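Local coordinates for uncharacterized protein (Streptococcus mutans, PDB 4R0J), which probably cleaves precursor CRISPR RNA as a Cas5-family endonuclease of the type I-C antiviral defence system, at residues Y52-P55 / T56-N59; I106-E109 / N110-D113; D113-Q116 / D117-P120; K204-P207 / Q208-E212. All blocks are in the same frame, centred on the assembly; numbering follows the deposited sequence.

Contact 1: Y52-P55 / T56-N59; sequences YHKP and TFTN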
loop_
_atom_site.group_PDB
_atom_site.type_symbol
_atom_site.label_atom_id
_atom_site.label_comp_id
_atom_site.label_asym_id
_atom_site.label_seq_id
_atom_site.Cartn_x
_atom_site.Cartn_y
_atom_site.Cartn_z
ATOM N N TYR A 52 -1.006 2.740 -11.569
ATOM C CA TYR A 52 -1.667 3.786 -12.362
ATOM C C TYR A 52 -2.101 4.929 -11.455
ATOM O O TYR A 52 -2.766 4.710 -10.437
ATOM C CB TYR A 52 -2.904 3.221 -13.075
ATOM C CG TYR A 52 -3.756 4.236 -13.831
ATOM C CD1 TYR A 52 -3.180 5.175 -14.701
ATOM C CD2 TYR A 52 -5.147 4.227 -13.712
ATOM C CE1 TYR A 52 -3.961 6.074 -15.394
ATOM C CE2 TYR A 52 -5.937 5.127 -14.411
ATOM C CZ TYR A 52 -5.335 6.056 -15.247
ATOM O OH TYR A 52 -6.107 6.960 -15.948
ATOM N N HIS A 53 -1.716 6.147 -11.811
ATOM C CA HIS A 53 -2.230 7.303 -11.102
ATOM C C HIS A 53 -2.283 8.519 -12.012
ATOM O O HIS A 53 -1.432 8.692 -12.882
ATOM C CB HIS A 53 -1.416 7.628 -9.848
ATOM C CG HIS A 53 -2.031 8.710 -9.013
ATOM N ND1 HIS A 53 -1.337 9.830 -8.605
ATOM C CD2 HIS A 53 -3.297 8.860 -8.547
ATOM C CE1 HIS A 53 -2.139 10.609 -7.899
ATOM N NE2 HIS A 53 -3.334 10.041 -7.847
ATOM N N LYS A 54 -3.319 9.323 -11.821
ATOM C CA LYS A 54 -3.440 10.642 -12.453
ATOM C C LYS A 54 -3.992 11.527 -11.351
ATOM O O LYS A 54 -4.776 11.056 -10.525
ATOM C CB LYS A 54 -4.425 10.599 -13.615
ATOM C CG LYS A 54 -3.978 9.775 -14.812
ATOM C CD LYS A 54 -2.739 10.374 -15.471
ATOM C CE LYS A 54 -2.492 9.750 -16.838
ATOM N NZ LYS A 54 -1.342 10.386 -17.541
ATOM N N PRO A 55 -3.597 12.804 -11.320
ATOM C CA PRO A 55 -4.064 13.665 -10.224
ATOM C C PRO A 55 -5.581 13.907 -10.258
ATOM O O PRO A 55 -6.150 14.455 -9.305
ATOM C CB PRO A 55 -3.303 14.978 -10.455
ATOM C CG PRO A 55 -2.851 14.923 -11.886
ATOM C CD PRO A 55 -2.604 13.473 -12.175
ATOM N N THR A 56 -6.230 13.480 -11.331
ATOM C CA THR A 56 -7.691 13.569 -11.418
ATOM C C THR A 56 -8.321 12.800 -10.263
ATOM O O THR A 56 -9.356 13.204 -9.722
ATOM C CB THR A 56 -8.219 12.974 -12.733
ATOM O OG1 THR A 56 -7.579 13.628 -13.842
ATOM C CG2 THR A 56 -9.746 13.161 -12.848
ATOM N N PHE A 57 -7.684 11.688 -9.901
ATOM C CA PHE A 57 -8.225 10.781 -8.888
ATOM C C PHE A 57 -7.221 10.469 -7.791
ATOM O O PHE A 57 -6.030 10.763 -7.912
ATOM C CB PHE A 57 -8.790 9.499 -9.532
ATOM C CG PHE A 57 -7.763 8.644 -10.228
ATOM C CD1 PHE A 57 -6.999 7.729 -9.506
ATOM C CD2 PHE A 57 -7.588 8.713 -11.602
ATOM C CE1 PHE A 57 -6.061 6.929 -10.138
ATOM C CE2 PHE A 57 -6.649 7.908 -12.243
ATOM C CZ PHE A 57 -5.884 7.015 -11.508
ATOM N N THR A 58 -7.728 9.899 -6.705
ATOM C CA THR A 58 -6.927 9.519 -5.566
ATOM C C THR A 58 -7.144 8.036 -5.295
ATOM O O THR A 58 -8.277 7.595 -5.083
ATOM C CB THR A 58 -7.334 10.319 -4.315
ATOM O OG1 THR A 58 -7.128 11.722 -4.555
ATOM C CG2 THR A 58 -6.512 9.867 -3.096
ATOM N N ASN A 59 -6.057 7.272 -5.302
ATOM C CA ASN A 59 -6.128 5.866 -4.940
ATOM C C ASN A 59 -6.258 5.746 -3.433
ATOM O O ASN A 59 -5.562 6.439 -2.689
ATOM C CB ASN A 59 -4.884 5.123 -5.408
ATOM C CG ASN A 59 -4.881 4.897 -6.894
ATOM O OD1 ASN A 59 -5.918 4.607 -7.485
ATOM N ND2 ASN A 59 -3.722 5.053 -7.511
#
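The carbonyl oxygen of Lys-54 stands over the centre of one face of the Phe-57 ring, 3.8 Å above the plane. His-53 approaches that same face with its edge in an offset edge-to-face pair, the planes 88° apart. Tyr-52 lies near the rim, obliquely, at a plane angle of 53°, and Phe-57 CZ sits over one face of its ring, 3.5 Å from Tyr-52 CE2. At the Phe-57 edge, in its plane, are Tyr-52 O and Asn-59 ND2. The imidazole uses its own edge a second time: His-53 NE2 donates to Phe-57 O at 2.8 Å, a bent bond with the acceptor tilted somewhat from the ring plane. This aromatic cluster of Tyr-52, His-53 and Phe-57 fills the turn by which the chain leaves helix 41-51 and enters strand 57-66 of the large antiparallel sheet. Phe-57 CG sits between its backbone N and carbonyl carbon (chi1 64°), which folds the ring back over the incoming chain. The Lys-54 O that lies over the ring also accepts from Phe-57 N at 3.0 Å. At the far end Asn-59 ND2 reaches Tyr-52 O (3.1 Å), its partner lying in the amide plane; a second bond from ND2 to Asp-49 OD1 leaves the amide little freedom to rotate. Tyr-52 OH is held by His-123 ND1 of helix 120-132, and the His-123 ring also packs edge-to-face with Phe-57.

Contact 2: I106-E109 / N110-D113; sequences IWNE and NRED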
loop_
_atom_site.group_PDB
_atom_site.type_symbol
_atom_site.label_atom_id
_atom_site.label_comp_id
_atom_site.label_asym_id
_atom_site.label_seq_id
_atom_site.Cartn_x
_atom_site.Cartn_y
_atom_site.Cartn_z
ATOM N N ILE A 106 -11.206 7.485 -5.915
ATOM C CA ILE A 106 -12.246 8.490 -5.817
ATOM C C ILE A 106 -11.705 9.711 -6.556
ATOM O O ILE A 106 -10.508 9.787 -6.826
ATOM C CB ILE A 106 -12.513 8.869 -4.352
ATOM C CG1 ILE A 106 -11.242 9.424 -3.705
ATOM C CG2 ILE A 106 -13.036 7.643 -3.547
ATOM C CD1 ILE A 106 -11.463 9.999 -2.307
ATOM N N TRP A 107 -12.567 10.671 -6.852
ATOM C CA TRP A 107 -12.099 11.896 -7.497
ATOM C C TRP A 107 -11.335 12.742 -6.480
ATOM O O TRP A 107 -11.695 12.801 -5.306
ATOM C CB TRP A 107 -13.260 12.700 -8.099
ATOM C CG TRP A 107 -14.069 11.962 -9.133
ATOM C CD1 TRP A 107 -15.426 11.941 -9.241
ATOM C CD2 TRP A 107 -13.572 11.131 -10.193
ATOM N NE1 TRP A 107 -15.811 11.159 -10.304
ATOM C CE2 TRP A 107 -14.690 10.637 -10.899
ATOM C CE3 TRP A 107 -12.288 10.746 -10.607
ATOM C CZ2 TRP A 107 -14.570 9.794 -12.003
ATOM C CZ3 TRP A 107 -12.168 9.907 -11.703
ATOM C CH2 TRP A 107 -13.303 9.440 -12.387
ATOM N N ASN A 108 -10.274 13.393 -6.939
ATOM C CA ASN A 108 -9.428 14.195 -6.073
ATOM C C ASN A 108 -10.071 15.557 -5.806
ATOM O O ASN A 108 -10.082 16.422 -6.672
ATOM C CB ASN A 108 -8.056 14.351 -6.740
ATOM C CG ASN A 108 -7.059 15.110 -5.890
ATOM O OD1 ASN A 108 -7.399 15.685 -4.853
ATOM N ND2 ASN A 108 -5.807 15.130 -6.343
ATOM N N GLU A 109 -10.621 15.737 -4.607
ATOM C CA GLU A 109 -11.301 16.979 -4.260
ATOM C C GLU A 109 -10.381 18.190 -4.382
ATOM O O GLU A 109 -10.845 19.307 -4.576
ATOM C CB GLU A 109 -11.878 16.912 -2.845
ATOM C CG GLU A 109 -10.829 16.899 -1.742
ATOM C CD GLU A 109 -11.442 16.790 -0.353
ATOM O OE1 GLU A 109 -12.599 17.231 -0.173
ATOM O OE2 GLU A 109 -10.770 16.257 0.558
ATOM N N ASN A 110 -9.079 17.953 -4.253
ATOM C CA ASN A 110 -8.086 19.024 -4.327
ATOM C C ASN A 110 -7.730 19.419 -5.754
ATOM O O ASN A 110 -7.020 20.401 -5.968
ATOM C CB ASN A 110 -6.822 18.643 -3.553
ATOM C CG ASN A 110 -7.038 18.643 -2.053
ATOM O OD1 ASN A 110 -7.685 19.540 -1.507
ATOM N ND2 ASN A 110 -6.506 17.633 -1.379
ATOM N N ARG A 111 -8.218 18.655 -6.728
ATOM C CA ARG A 111 -8.030 19.019 -8.132
ATOM C C ARG A 111 -9.351 19.212 -8.877
ATOM O O ARG A 111 -9.632 18.503 -9.838
ATOM C CB ARG A 111 -7.173 17.983 -8.868
ATOM C CG ARG A 111 -5.732 17.898 -8.397
ATOM C CD ARG A 111 -5.002 19.232 -8.513
ATOM N NE ARG A 111 -4.975 19.771 -9.877
ATOM C CZ ARG A 111 -4.108 19.394 -10.813
ATOM N NH1 ARG A 111 -3.192 18.470 -10.537
ATOM N NH2 ARG A 111 -4.158 19.943 -12.022
ATOM N N GLU A 112 -10.147 20.186 -8.459
ATOM C CA GLU A 112 -11.382 20.473 -9.174
ATOM C C GLU A 112 -11.107 21.034 -10.566
ATOM O O GLU A 112 -11.981 21.009 -11.428
ATOM C CB GLU A 112 -12.289 21.411 -8.373
ATOM C CG GLU A 112 -12.976 20.728 -7.196
ATOM C CD GLU A 112 -14.273 21.411 -6.793
ATOM O OE1 GLU A 112 -14.621 22.451 -7.397
ATOM O OE2 GLU A 112 -14.949 20.899 -5.875
ATOM N N ASP A 113 -9.889 21.529 -10.791
ATOM C CA ASP A 113 -9.522 22.026 -12.112
ATOM C C ASP A 113 -9.444 20.897 -13.146
ATOM O O ASP A 113 -9.414 21.160 -14.354
ATOM C CB ASP A 113 -8.227 22.861 -12.072
ATOM C CG ASP A 113 -7.026 22.086 -11.532
ATOM O OD1 ASP A 113 -7.199 21.180 -10.690
ATOM O OD2 ASP A 113 -5.886 22.411 -11.935
#
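Asn-108 reaches across the turn to Asn-110 and Arg-111 with the two ends of one amide. With CG anti to its backbone N (chi1 -177°), the side chain lies over the residues that follow, and Asn-108 OD1 accepts from Asn-110 N at 2.9 Å, closing an Asx turn. The N-H approaches from above the carbonyl plane and the bond is bent. The same oxygen touches Asn-110 CB at 3.3 Å, while the two asparagine amides are turned steeply against each other, 78° apart. On the other branch, Asn-108 ND2 rests against Arg-111 CG (3.4 Å) and donates to Pro-55 O in the neighbouring loop. The Asx turn lies inside a type I beta turn from Asn-108 to Arg-111, closed by Arg-111 N to Asn-108 O at 2.9 Å, which carries the chain out of strand 97-107. Glu-109 and Asn-110, at the turn's two middle positions, send their side chains alongside each other in the same direction, carboxylate and amide 35° apart. Arg-111 instead bends at chi2 and chi3, bringing its guanidinium side-on to Asp-113: Arg-111 NE binds Asp-113 OD1 at 2.8 Å through the syn lone pair of that oxygen, and NH2 binds OD2 at 3.0 Å. Two bonds, one to each carboxylate oxygen, make this a bidentate salt bridge and fix the rotation of the guanidinium. Glu-112 CG packs against Glu-109 O at 3.7 Å.

Contact 3: D113-Q116 / D117-P120; sequences DLIQ and DRLP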
loop_
_atom_site.group_PDB
_atom_site.type_symbol
_atom_site.label_atom_id
_atom_site.label_comp_id
_atom_site.label_asym_id
_atom_site.label_seq_id
_atom_site.Cartn_x
_atom_site.Cartn_y
_atom_site.Cartn_z
ATOM N N ASP A 113 -9.889 21.529 -10.791
ATOM C CA ASP A 113 -9.522 22.026 -12.112
ATOM C C ASP A 113 -9.444 20.897 -13.146
ATOM O O ASP A 113 -9.414 21.160 -14.354
ATOM C CB ASP A 113 -8.227 22.861 -12.072
ATOM C CG ASP A 113 -7.026 22.086 -11.532
ATOM O OD1 ASP A 113 -7.199 21.180 -10.690
ATOM O OD2 ASP A 113 -5.886 22.411 -11.935
ATOM N N LEU A 114 -9.444 19.656 -12.664
ATOM C CA LEU A 114 -9.421 18.462 -13.515
ATOM C C LEU A 114 -10.798 17.796 -13.607
ATOM O O LEU A 114 -10.913 16.627 -13.980
ATOM C CB LEU A 114 -8.402 17.445 -12.983
ATOM C CG LEU A 114 -6.929 17.878 -13.027
ATOM C CD1 LEU A 114 -6.033 16.780 -12.434
ATOM C CD2 LEU A 114 -6.508 18.235 -14.443
ATOM N N ILE A 115 -11.838 18.550 -13.278
ATOM C CA ILE A 115 -13.191 17.987 -13.211
ATOM C C ILE A 115 -13.623 17.400 -14.565
ATOM O O ILE A 115 -14.374 16.414 -14.615
ATOM C CB ILE A 115 -14.197 19.048 -12.707
ATOM C CG1 ILE A 115 -15.552 18.416 -12.345
ATOM C CG2 ILE A 115 -14.338 20.197 -13.712
ATOM C CD1 ILE A 115 -16.478 19.389 -11.658
ATOM N N GLN A 116 -13.127 18.000 -15.651
ATOM C CA GLN A 116 -13.441 17.537 -17.004
ATOM C C GLN A 116 -12.896 16.132 -17.302
ATOM O O GLN A 116 -13.344 15.476 -18.246
ATOM C CB GLN A 116 -12.939 18.547 -18.057
ATOM C CG GLN A 116 -11.432 18.690 -18.112
ATOM C CD GLN A 116 -10.866 19.490 -16.951
ATOM O OE1 GLN A 116 -11.588 20.223 -16.275
ATOM N NE2 GLN A 116 -9.565 19.357 -16.720
ATOM N N ASP A 117 -11.946 15.664 -16.495
ATOM C CA ASP A 117 -11.361 14.338 -16.694
ATOM C C ASP A 117 -11.968 13.281 -15.763
ATOM O O ASP A 117 -11.492 12.145 -15.699
ATOM C CB ASP A 117 -9.837 14.384 -16.505
ATOM C CG ASP A 117 -9.149 13.117 -16.990
ATOM O OD1 ASP A 117 -9.409 12.710 -18.145
ATOM O OD2 ASP A 117 -8.344 12.533 -16.219
ATOM N N ARG A 118 -13.024 13.646 -15.044
ATOM C CA ARG A 118 -13.659 12.698 -14.122
ATOM C C ARG A 118 -14.595 11.783 -14.899
ATOM O O ARG A 118 -15.814 11.929 -14.867
ATOM C CB ARG A 118 -14.399 13.440 -13.013
ATOM C CG ARG A 118 -13.467 14.194 -12.086
ATOM C CD ARG A 118 -14.229 14.993 -11.052
ATOM N NE ARG A 118 -13.324 15.643 -10.109
ATOM C CZ ARG A 118 -13.725 16.287 -9.019
ATOM N NH1 ARG A 118 -15.019 16.351 -8.728
ATOM N NH2 ARG A 118 -12.839 16.849 -8.210
ATOM N N LEU A 119 -13.993 10.842 -15.610
ATOM C CA LEU A 119 -14.688 9.946 -16.514
ATOM C C LEU A 119 -14.535 8.529 -15.980
ATOM O O LEU A 119 -13.525 7.874 -16.246
ATOM C CB LEU A 119 -14.050 10.047 -17.891
ATOM C CG LEU A 119 -14.136 11.443 -18.516
ATOM C CD1 LEU A 119 -13.101 11.626 -19.624
ATOM C CD2 LEU A 119 -15.543 11.692 -19.017
ATOM N N PRO A 120 -15.533 8.054 -15.211
ATOM C CA PRO A 120 -15.434 6.763 -14.517
ATOM C C PRO A 120 -15.035 5.607 -15.438
ATOM O O PRO A 120 -14.071 4.904 -15.141
ATOM C CB PRO A 120 -16.855 6.546 -13.989
ATOM C CG PRO A 120 -17.401 7.909 -13.818
ATOM C CD PRO A 120 -16.813 8.731 -14.933
#
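Arg-118 lies back along Ile-115, its aliphatic stem doing most of the touching. Arg-118 CB meets Ile-115 O at 3.4 Å. Ile-115 CG1 packs against Arg-118 CD at 3.9 Å as the two side chains pass at a slant. Extended from CG to NE, the arginine chain keeps touching Ile-115 as far as the guanidinium itself, Arg-118 NE lying 3.9 Å from Ile-115 CA, and its NH2 makes a weak bond to Asn-108 O. Arg-118 N also donates to Ile-115 O, 3.1 Å away. Asp-117 is bound through its backbone, Asp-117 N to Leu-114 O at 2.9 Å, with its CB 3.5 Å from that same oxygen. Its carboxylate leads away, with CG anti to the backbone N (chi1 -168°): OD2 accepts from Thr-56 OG1, and OD1 forms a salt bridge with Lys-122. Gln-116 folds back at chi2, and Gln-116 NE2 donates to Asp-113 O at 3.0 Å, in the carbonyl plane and on a lone pair. The successive i to i+3 bonds are those of a 3-10 turn, followed by an inverse gamma turn centred on Arg-118 and by Leu-119 as N-cap of helix 120-132.

Contact 4: K204-P207 / Q208-E212; sequences KFKP and QSECE. With SO4 (sulfate ion), chain B.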
loop_
_atom_site.group_PDB
_atom_site.type_symbol
_atom_site.label_atom_id
_atom_site.label_comp_id
_atom_site.label_asym_id
_atom_site.label_seq_id
_atom_site.Cartn_x
_atom_site.Cartn_y
_atom_site.Cartn_z
ATOM N N LYS A 204 -6.252 -3.498 7.979
ATOM C CA LYS A 204 -7.082 -2.433 7.441
ATOM C C LYS A 204 -6.400 -1.101 7.702
ATOM O O LYS A 204 -5.640 -0.958 8.664
ATOM C CB LYS A 204 -8.461 -2.442 8.101
ATOM C CG LYS A 204 -9.237 -3.733 7.929
ATOM C CD LYS A 204 -10.599 -3.609 8.589
ATOM C CE LYS A 204 -11.378 -4.908 8.493
ATOM N NZ LYS A 204 -11.597 -5.285 7.069
ATOM N N PHE A 205 -6.647 -0.130 6.832
ATOM C CA PHE A 205 -6.023 1.170 6.982
ATOM C C PHE A 205 -7.062 2.239 7.234
ATOM O O PHE A 205 -7.985 2.411 6.441
ATOM C CB PHE A 205 -5.154 1.515 5.759
ATOM C CG PHE A 205 -3.975 0.613 5.609
ATOM C CD1 PHE A 205 -2.811 0.853 6.314
ATOM C CD2 PHE A 205 -4.054 -0.523 4.817
ATOM C CE1 PHE A 205 -1.731 0.006 6.210
ATOM C CE2 PHE A 205 -2.975 -1.381 4.706
ATOM C CZ PHE A 205 -1.811 -1.126 5.409
ATOM N N LYS A 206 -6.911 2.938 8.355
ATOM C CA LYS A 206 -7.853 3.976 8.746
ATOM C C LYS A 206 -7.488 5.287 8.066
ATOM O O LYS A 206 -6.358 5.466 7.617
ATOM C CB LYS A 206 -7.865 4.146 10.269
ATOM C CG LYS A 206 -6.567 4.699 10.853
ATOM C CD LYS A 206 -6.229 4.049 12.199
ATOM C CE LYS A 206 -7.258 4.370 13.268
ATOM N NZ LYS A 206 -6.965 3.678 14.563
ATOM N N PRO A 207 -8.458 6.201 7.967
ATOM C CA PRO A 207 -8.179 7.519 7.398
ATOM C C PRO A 207 -7.120 8.226 8.221
ATOM O O PRO A 207 -6.990 7.989 9.422
ATOM C CB PRO A 207 -9.514 8.257 7.544
ATOM C CG PRO A 207 -10.542 7.182 7.650
ATOM C CD PRO A 207 -9.869 6.047 8.362
ATOM N N GLN A 208 -6.381 9.109 7.573
ATOM C CA GLN A 208 -5.341 9.869 8.234
ATOM C C GLN A 208 -5.866 10.591 9.469
ATOM O O GLN A 208 -5.172 10.694 10.479
ATOM C CB GLN A 208 -4.786 10.887 7.251
ATOM C CG GLN A 208 -3.367 11.260 7.503
ATOM C CD GLN A 208 -2.912 12.329 6.546
ATOM O OE1 GLN A 208 -3.385 13.462 6.603
ATOM N NE2 GLN A 208 -2.006 11.973 5.649
ATOM N N SER A 209 -7.099 11.078 9.385
ATOM C CA SER A 209 -7.725 11.826 10.472
ATOM C C SER A 209 -8.037 10.989 11.718
ATOM O O SER A 209 -8.380 11.535 12.766
ATOM C CB SER A 209 -9.006 12.499 9.973
ATOM O OG SER A 209 -9.919 11.542 9.462
ATOM N N GLU A 210 -7.927 9.669 11.611
ATOM C CA GLU A 210 -8.223 8.810 12.755
ATOM C C GLU A 210 -6.955 8.316 13.451
ATOM O O GLU A 210 -7.025 7.639 14.478
ATOM C CB GLU A 210 -9.106 7.630 12.337
ATOM C CG GLU A 210 -10.463 8.043 11.790
ATOM C CD GLU A 210 -11.395 6.862 11.570
ATOM O OE1 GLU A 210 -10.997 5.715 11.876
ATOM O OE2 GLU A 210 -12.529 7.082 11.094
ATOM N N CYS A 211 -5.799 8.665 12.893
ATOM C CA CYS A 211 -4.521 8.269 13.478
ATOM C C CYS A 211 -4.285 8.934 14.834
ATOM O O CYS A 211 -4.407 10.149 14.963
ATOM C CB CYS A 211 -3.374 8.569 12.517
ATOM S SG CYS A 211 -3.344 7.473 11.075
ATOM N N GLU A 212 -3.947 8.127 15.838
ATOM C CA GLU A 212 -3.836 8.611 17.218
ATOM C C GLU A 212 -2.557 9.397 17.462
ATOM O O GLU A 212 -2.469 10.190 18.400
ATOM C CB GLU A 212 -3.914 7.446 18.218
ATOM C CG GLU A 212 -5.313 6.937 18.497
ATOM C CD GLU A 212 -5.352 5.934 19.646
ATOM O OE1 GLU A 212 -4.272 5.589 20.175
ATOM O OE2 GLU A 212 -6.463 5.494 20.019
HETATM S S SO4 B . -6.797 9.679 3.893
HETATM O O1 SO4 B . -7.446 10.832 4.512
HETATM O O2 SO4 B . -6.249 8.818 4.941
HETATM O O3 SO4 B . -7.779 8.928 3.115
HETATM O O4 SO4 B . -5.725 10.136 3.008
#
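Pro-207 and Glu-210 are in direct touch: the carboxylate carbon Glu-210 CD comes within 3.6 Å of Pro-207 CD, with Pro-207 CG a little farther away. The glutamate, extended beyond CG, slants across the proline ring, and Glu-210 OE1 also reaches Lys-206 CB at 3.9 Å. Lys-206 also bends round toward Glu-210. Its CG sits between the backbone N and the carbonyl carbon (chi1 67°), and further bends bring Lys-206 CE to 3.5 Å from Glu-210 O. The ammonium itself makes no salt bridge with this glutamate, since Lys-206 NZ stays 5.3 Å from Glu-210 OE1, though the opposite charges may still attract weakly. Beneath these side chains the backbone sets the spacing: Glu-210 N donates to Pro-207 O at 2.9 Å, and Cys-211 N follows with a bond to Gln-208 O, giving a short 3-10 turn. Pro-207 CB brushes Ser-209 OG at 3.8 Å. At the start of the turn Gln-208 N donates to O2 of a sulfate ion at 2.7 Å; Arg-41 NH2 and Tyr-181 OH also bond to the ion, which probably came from the crystallisation liquor. Farther out, Gln-208 NE2 is held by Ser-178 OG, and Lys-206 O accepts from His-177 NE2, both from strand 169-179. The 3-10 turn interrupts strand 202-215, whose hairpin partner 191-199 supplies Tyr-192 against Gln-208 and Cys-211; before the break, Phe-205 pairs with Thr-62 of strand 57-66 and packs on helix 41-51.

Overall arrangement
Contact 1, though only partly buried, is the most buried of the four and the one built on aromatic rings; contacts 2, 3 and 4 lie at the surface. Contact 2 relies on polar side chains, the Asn-108 amide and the Arg-111/Asp-113 pair, whereas contacts 3 and 4 are backbone turns with aliphatic packing. Contacts 1, 2 and 3 form one cluster: strands 57-66 and 97-107 pair through Thr-58 with Ile-106 and Thr-56 with Asn-108, and Leu-114 packs on Pro-55 and Thr-56. Contacts 2 and 3 share Asp-113, with Trp-107 packing against Arg-118. Contact 4 stands apart, its centre about 20 Å from that of contact 1, yet strand 202-215 neighbours strand 57-66. Here alone a turn N-H binds a sulfate.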